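Local coordinates for ribosomal-protein-serine acetyltransferase, putative (Vibrio cholerae O1 biovar eltor, PDB 2FCK) that belongs to the GNAT acetyltransferases and probably acetylates the N-terminal serine or alanine of a ribosomal protein, though its activity is unproven, at residues A[147-161]-A[169-181]. Residues are numbered along the deposited sequence; the frame is centred on the assembly and turned at random. Where two conformers were deposited one is given.
With NO3 (nitrate ion), chain F; NO3 (nitrate ion), chain D.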
loop_
_atom_site.group_PDB
_atom_site.type_symbol
_atom_site.label_atom_id
_atom_site.label_comp_id
_atom_site.label_asym_id
_atom_site.label_seq_id
_atom_site.Cartn_x
_atom_site.Cartn_y
_atom_site.Cartn_z
ATOM N N GLN A 147 -18.970 -4.138 -5.258
ATOM C CA GLN A 147 -18.690 -2.970 -6.089
ATOM C C GLN A 147 -19.783 -1.910 -5.911
ATOM O O GLN A 147 -19.475 -0.720 -5.754
ATOM C CB GLN A 147 -18.608 -3.395 -7.566
ATOM C CG GLN A 147 -17.529 -4.428 -7.817
ATOM C CD GLN A 147 -17.691 -5.171 -9.145
ATOM O OE1 GLN A 147 -18.186 -4.602 -10.146
ATOM N NE2 GLN A 147 -17.323 -6.454 -9.163
ATOM N N ALA A 148 -21.042 -2.364 -5.949
ATOM C CA ALA A 148 -22.218 -1.482 -5.849
ATOM C C ALA A 148 -22.144 -0.719 -4.497
ATOM O O ALA A 148 -22.436 0.470 -4.446
ATOM C CB ALA A 148 -23.539 -2.300 -5.965
ATOM N N LEU A 149 -21.705 -1.406 -3.433
ATOM C CA LEU A 149 -21.591 -0.780 -2.099
ATOM C C LEU A 149 -20.473 0.297 -2.127
ATOM O O LEU A 149 -20.680 1.418 -1.661
ATOM C CB LEU A 149 -21.314 -1.836 -1.022
ATOM C CG LEU A 149 -21.158 -1.255 0.395
ATOM C CD1 LEU A 149 -22.321 -0.346 0.708
ATOM C CD2 LEU A 149 -21.007 -2.405 1.415
ATOM N N ALA A 150 -19.350 -0.018 -2.766
ATOM C CA ALA A 150 -18.263 0.952 -2.865
ATOM C C ALA A 150 -18.809 2.228 -3.537
ATOM O O ALA A 150 -18.598 3.364 -3.047
ATOM C CB ALA A 150 -17.067 0.387 -3.673
ATOM N N LEU A 151 -19.516 2.049 -4.659
ATOM C CA LEU A 151 -20.070 3.193 -5.360
ATOM C C LEU A 151 -21.105 3.948 -4.523
ATOM O O LEU A 151 -21.134 5.181 -4.543
ATOM C CB LEU A 151 -20.685 2.740 -6.679
ATOM C CG LEU A 151 -19.654 2.162 -7.635
ATOM C CD1 LEU A 151 -20.359 1.561 -8.881
ATOM C CD2 LEU A 151 -18.618 3.233 -8.081
ATOM N N ARG A 152 -21.917 3.205 -3.772
ATOM C CA ARG A 152 -22.951 3.799 -2.923
ATOM C C ARG A 152 -22.315 4.710 -1.858
ATOM O O ARG A 152 -22.943 5.708 -1.442
ATOM C CB ARG A 152 -23.777 2.673 -2.301
ATOM C CG ARG A 152 -25.167 3.014 -1.844
ATOM C CD ARG A 152 -26.172 1.867 -2.228
ATOM N NE ARG A 152 -25.772 0.586 -1.648
ATOM C CZ ARG A 152 -25.601 -0.559 -2.315
ATOM N NH1 ARG A 152 -25.228 -1.626 -1.646
ATOM N NH2 ARG A 152 -25.856 -0.664 -3.625
ATOM N N CYS A 153 -21.109 4.353 -1.402
ATOM C CA CYS A 153 -20.367 5.170 -0.412
ATOM C C CYS A 153 -19.519 6.292 -1.031
ATOM O O CYS A 153 -18.811 6.989 -0.311
ATOM C CB CYS A 153 -19.504 4.301 0.509
ATOM S SG CYS A 153 -20.477 3.136 1.444
ATOM N N GLY A 154 -19.651 6.487 -2.348
ATOM C CA GLY A 154 -19.036 7.625 -3.049
ATOM C C GLY A 154 -17.674 7.320 -3.635
ATOM O O GLY A 154 -16.909 8.236 -3.996
ATOM N N ALA A 155 -17.357 6.036 -3.756
ATOM C CA ALA A 155 -16.041 5.677 -4.305
ATOM C C ALA A 155 -16.055 5.857 -5.796
ATOM O O ALA A 155 -17.124 5.870 -6.426
ATOM C CB ALA A 155 -15.606 4.244 -3.913
ATOM N N ASN A 156 -14.861 6.058 -6.348
ATOM C CA ASN A 156 -14.731 6.183 -7.788
ATOM C C ASN A 156 -13.974 4.993 -8.339
ATOM O O ASN A 156 -12.898 4.662 -7.856
ATOM C CB ASN A 156 -13.993 7.474 -8.128
ATOM C CG ASN A 156 -14.823 8.710 -7.776
ATOM O OD1 ASN A 156 -16.013 8.806 -8.102
ATOM N ND2 ASN A 156 -14.198 9.647 -7.075
ATOM N N ARG A 157 -14.523 4.358 -9.358
ATOM C CA ARG A 157 -13.805 3.226 -9.937
ATOM C C ARG A 157 -12.605 3.701 -10.714
ATOM O O ARG A 157 -12.687 4.680 -11.488
ATOM C CB ARG A 157 -14.760 2.433 -10.838
ATOM C CG ARG A 157 -14.098 1.291 -11.573
ATOM C CD ARG A 157 -14.904 0.936 -12.795
ATOM N NE ARG A 157 -15.256 -0.483 -12.737
ATOM C CZ ARG A 157 -14.499 -1.441 -13.267
ATOM N NH1 ARG A 157 -14.856 -2.715 -13.165
ATOM N NH2 ARG A 157 -13.387 -1.117 -13.893
ATOM N N GLU A 158 -11.489 3.004 -10.509
ATOM C CA GLU A 158 -10.318 3.200 -11.321
ATOM C C GLU A 158 -10.096 1.893 -12.059
ATOM O O GLU A 158 -10.933 1.432 -12.826
ATOM C CB GLU A 158 -9.099 3.625 -10.472
ATOM C CG GLU A 158 -9.329 5.020 -9.816
ATOM C CD GLU A 158 -8.254 5.479 -8.861
ATOM O OE1 GLU A 158 -7.242 4.767 -8.689
ATOM O OE2 GLU A 158 -8.414 6.589 -8.293
ATOM N N GLN A 159 -8.988 1.256 -11.777
ATOM C CA GLN A 159 -8.488 0.244 -12.639
ATOM C C GLN A 159 -8.991 -1.171 -12.362
ATOM O O GLN A 159 -9.403 -1.491 -11.242
ATOM C CB GLN A 159 -6.968 0.285 -12.549
ATOM C CG GLN A 159 -6.312 -0.223 -13.763
ATOM C CD GLN A 159 -6.059 0.812 -14.836
ATOM O OE1 GLN A 159 -5.369 0.524 -15.803
ATOM N NE2 GLN A 159 -6.613 2.004 -14.684
ATOM N N LEU A 160 -8.958 -2.008 -13.399
ATOM C CA LEU A 160 -8.942 -3.422 -13.201
ATOM C C LEU A 160 -7.433 -3.754 -13.174
ATOM O O LEU A 160 -6.746 -3.607 -14.200
ATOM C CB LEU A 160 -9.557 -4.117 -14.424
ATOM C CG LEU A 160 -9.547 -5.651 -14.399
ATOM C CD1 LEU A 160 -10.242 -6.149 -13.179
ATOM C CD2 LEU A 160 -10.299 -6.182 -15.670
ATOM N N ALA A 161 -6.952 -4.176 -12.028
ATOM C CA ALA A 161 -5.508 -4.327 -11.792
ATOM C C ALA A 161 -5.124 -5.798 -11.615
ATOM O O ALA A 161 -5.589 -6.452 -10.678
ATOM C CB ALA A 161 -5.166 -3.547 -10.584
ATOM N N GLY A 169 -3.960 -17.395 -0.420
ATOM C CA GLY A 169 -2.538 -17.219 -0.729
ATOM C C GLY A 169 -2.135 -17.072 -2.202
ATOM O O GLY A 169 -0.947 -17.041 -2.495
ATOM N N GLU A 170 -3.097 -16.990 -3.130
ATOM C CA GLU A 170 -2.811 -16.777 -4.582
ATOM C C GLU A 170 -3.328 -15.425 -5.095
ATOM O O GLU A 170 -4.350 -14.938 -4.602
ATOM C CB GLU A 170 -3.454 -17.852 -5.419
ATOM C CG GLU A 170 -2.788 -19.198 -5.249
ATOM C CD GLU A 170 -3.417 -20.267 -6.131
ATOM O OE1 GLU A 170 -4.599 -20.095 -6.550
ATOM O OE2 GLU A 170 -2.734 -21.291 -6.399
ATOM N N PRO A 171 -2.630 -14.808 -6.082
ATOM C CA PRO A 171 -3.075 -13.460 -6.533
ATOM C C PRO A 171 -4.142 -13.447 -7.640
ATOM O O PRO A 171 -4.205 -14.367 -8.453
ATOM C CB PRO A 171 -1.759 -12.781 -6.985
ATOM C CG PRO A 171 -0.658 -13.959 -7.018
ATOM C CD PRO A 171 -1.414 -15.253 -6.805
ATOM N N LYS A 172 -5.011 -12.418 -7.629
ATOM C CA LYS A 172 -6.140 -12.301 -8.553
ATOM C C LYS A 172 -6.294 -10.853 -8.992
ATOM O O LYS A 172 -5.905 -9.970 -8.225
ATOM C CB LYS A 172 -7.438 -12.695 -7.826
ATOM C CG LYS A 172 -7.474 -14.193 -7.452
ATOM C CD LYS A 172 -8.319 -14.248 -6.225
ATOM C CE LYS A 172 -9.673 -14.449 -6.641
ATOM N NZ LYS A 172 -10.314 -15.874 -6.250
ATOM N N ALA A 173 -6.811 -10.633 -10.203
ATOM C CA ALA A 173 -7.110 -9.283 -10.727
ATOM C C ALA A 173 -8.251 -8.687 -9.909
ATOM O O ALA A 173 -9.264 -9.371 -9.640
ATOM C CB ALA A 173 -7.471 -9.346 -12.153
ATOM N N GLY A 174 -8.052 -7.466 -9.401
ATOM C CA GLY A 174 -9.108 -6.764 -8.620
ATOM C C GLY A 174 -9.398 -5.381 -9.151
ATOM O O GLY A 174 -8.563 -4.740 -9.790
ATOM N N ILE A 175 -10.644 -4.941 -8.940
ATOM C CA ILE A 175 -11.018 -3.600 -9.329
ATOM C C ILE A 175 -10.703 -2.653 -8.177
ATOM O O ILE A 175 -11.132 -2.854 -7.034
ATOM C CB ILE A 175 -12.543 -3.490 -9.576
ATOM C CG1 ILE A 175 -13.022 -4.550 -10.575
ATOM C CG2 ILE A 175 -12.846 -2.038 -9.956
ATOM C CD1 ILE A 175 -14.590 -4.736 -10.621
ATOM N N VAL A 176 -9.947 -1.614 -8.488
ATOM C CA VAL A 176 -9.571 -0.603 -7.509
ATOM C C VAL A 176 -10.553 0.559 -7.557
ATOM O O VAL A 176 -10.773 1.129 -8.634
ATOM C CB VAL A 176 -8.142 -0.082 -7.863
ATOM C CG1 VAL A 176 -7.752 1.083 -6.962
ATOM C CG2 VAL A 176 -7.167 -1.265 -7.823
ATOM N N PHE A 177 -11.145 0.866 -6.396
ATOM C CA PHE A 177 -11.935 2.080 -6.232
ATOM C C PHE A 177 -11.175 3.002 -5.276
ATOM O O PHE A 177 -10.515 2.510 -4.331
ATOM C CB PHE A 177 -13.293 1.744 -5.587
ATOM C CG PHE A 177 -14.170 0.874 -6.433
ATOM C CD1 PHE A 177 -15.197 1.419 -7.191
ATOM C CD2 PHE A 177 -13.949 -0.510 -6.457
ATOM C CE1 PHE A 177 -16.009 0.594 -7.962
ATOM C CE2 PHE A 177 -14.744 -1.364 -7.198
ATOM C CZ PHE A 177 -15.786 -0.786 -7.999
ATOM N N SER A 178 -11.354 4.319 -5.432
ATOM C CA SER A 178 -10.746 5.267 -4.522
ATOM C C SER A 178 -11.764 6.195 -3.874
ATOM O O SER A 178 -12.837 6.454 -4.418
ATOM C CB SER A 178 -9.703 6.132 -5.259
ATOM O OG SER A 178 -10.375 7.038 -6.115
ATOM N N LEU A 179 -11.377 6.696 -2.707
ATOM C CA LEU A 179 -12.088 7.785 -2.051
ATOM C C LEU A 179 -11.048 8.827 -1.665
ATOM O O LEU A 179 -9.966 8.465 -1.164
ATOM C CB LEU A 179 -12.741 7.262 -0.752
ATOM C CG LEU A 179 -13.814 6.202 -0.933
ATOM C CD1 LEU A 179 -13.633 5.061 0.046
ATOM C CD2 LEU A 179 -15.126 6.847 -0.763
ATOM N N ILE A 180 -11.381 10.101 -1.888
ATOM C CA ILE A 180 -10.582 11.200 -1.377
ATOM C C ILE A 180 -11.459 12.158 -0.579
ATOM O O ILE A 180 -12.679 12.179 -0.768
ATOM C CB ILE A 180 -9.800 11.977 -2.464
ATOM C CG1 ILE A 180 -10.741 12.787 -3.360
ATOM C CG2 ILE A 180 -8.890 11.008 -3.249
ATOM C CD1 ILE A 180 -10.022 13.589 -4.483
ATOM N N PRO A 181 -10.853 12.901 0.356
ATOM C CA PRO A 181 -11.748 13.752 1.170
ATOM C C PRO A 181 -12.469 14.850 0.374
ATOM O O PRO A 181 -13.566 15.329 0.743
ATOM C CB PRO A 181 -10.811 14.357 2.216
ATOM C CG PRO A 181 -9.628 13.479 2.257
ATOM C CD PRO A 181 -9.461 12.970 0.830
ATOM O OXT PRO A 181 -11.979 15.281 -0.674
HETATM N N NO3 F . -14.090 -5.634 -14.747
HETATM O O1 NO3 F . -13.411 -4.490 -15.219
HETATM O O2 NO3 F . -13.964 -6.880 -15.393
HETATM O O3 NO3 F . -14.909 -5.551 -13.616
HETATM N N NO3 D . -25.843 -1.034 1.829
HETATM O O1 NO3 D . -25.320 -2.302 1.710
HETATM O O2 NO3 D . -26.081 -0.193 0.774
HETATM O O3 NO3 D . -26.121 -0.533 3.057
HETATM O O HOH W 1 -14.102 10.082 -3.665
HETATM O O HOH W 2 -11.860 9.282 -5.707
#
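One face of the Phe177 ring takes the methyl of Ala150, a CH-pi contact with CB 4.1 Å from the ring centroid, while Leu151 CD2 meets the ring edge at CE1. In this C-terminal part of the GNAT fold, helix 144-152 packs on strand 170-179, which pairs antiparallel with strand 156-164 on one side and 134-139 on the other. The Arg157 guanidinium, a second flat group, carries Ile175 CG2 over its centre, 3.7 Å from CZ; at its edge, in plane, lies O3 of the chain F nitrate, probably from the crystallisation liquor, bonded weakly to NH1 at 2.9 Å, and NH1 also donates to O1 of that ion at 3.1 Å. With CG anti to the backbone N (chi1 176°), Arg157 runs from Phe177 CE1, touched by its CB, out to Ile175. The helix closes in a Schellman motif with Gly154 at C-prime. Between Arg157 and Leu160 a beta bulge shifts the register by one: Glu158 N donates to Val176 O, yet Val176 N donates to Gln159 O. In the conformer given, Glu158 OE1 forms a salt bridge with Arg134, and Ser178 OG donates to OE2 at 3.0 Å from above the carboxylate plane. Water 2 joins Ser178 OG to Asn156 ND2, 2.7 Å from each.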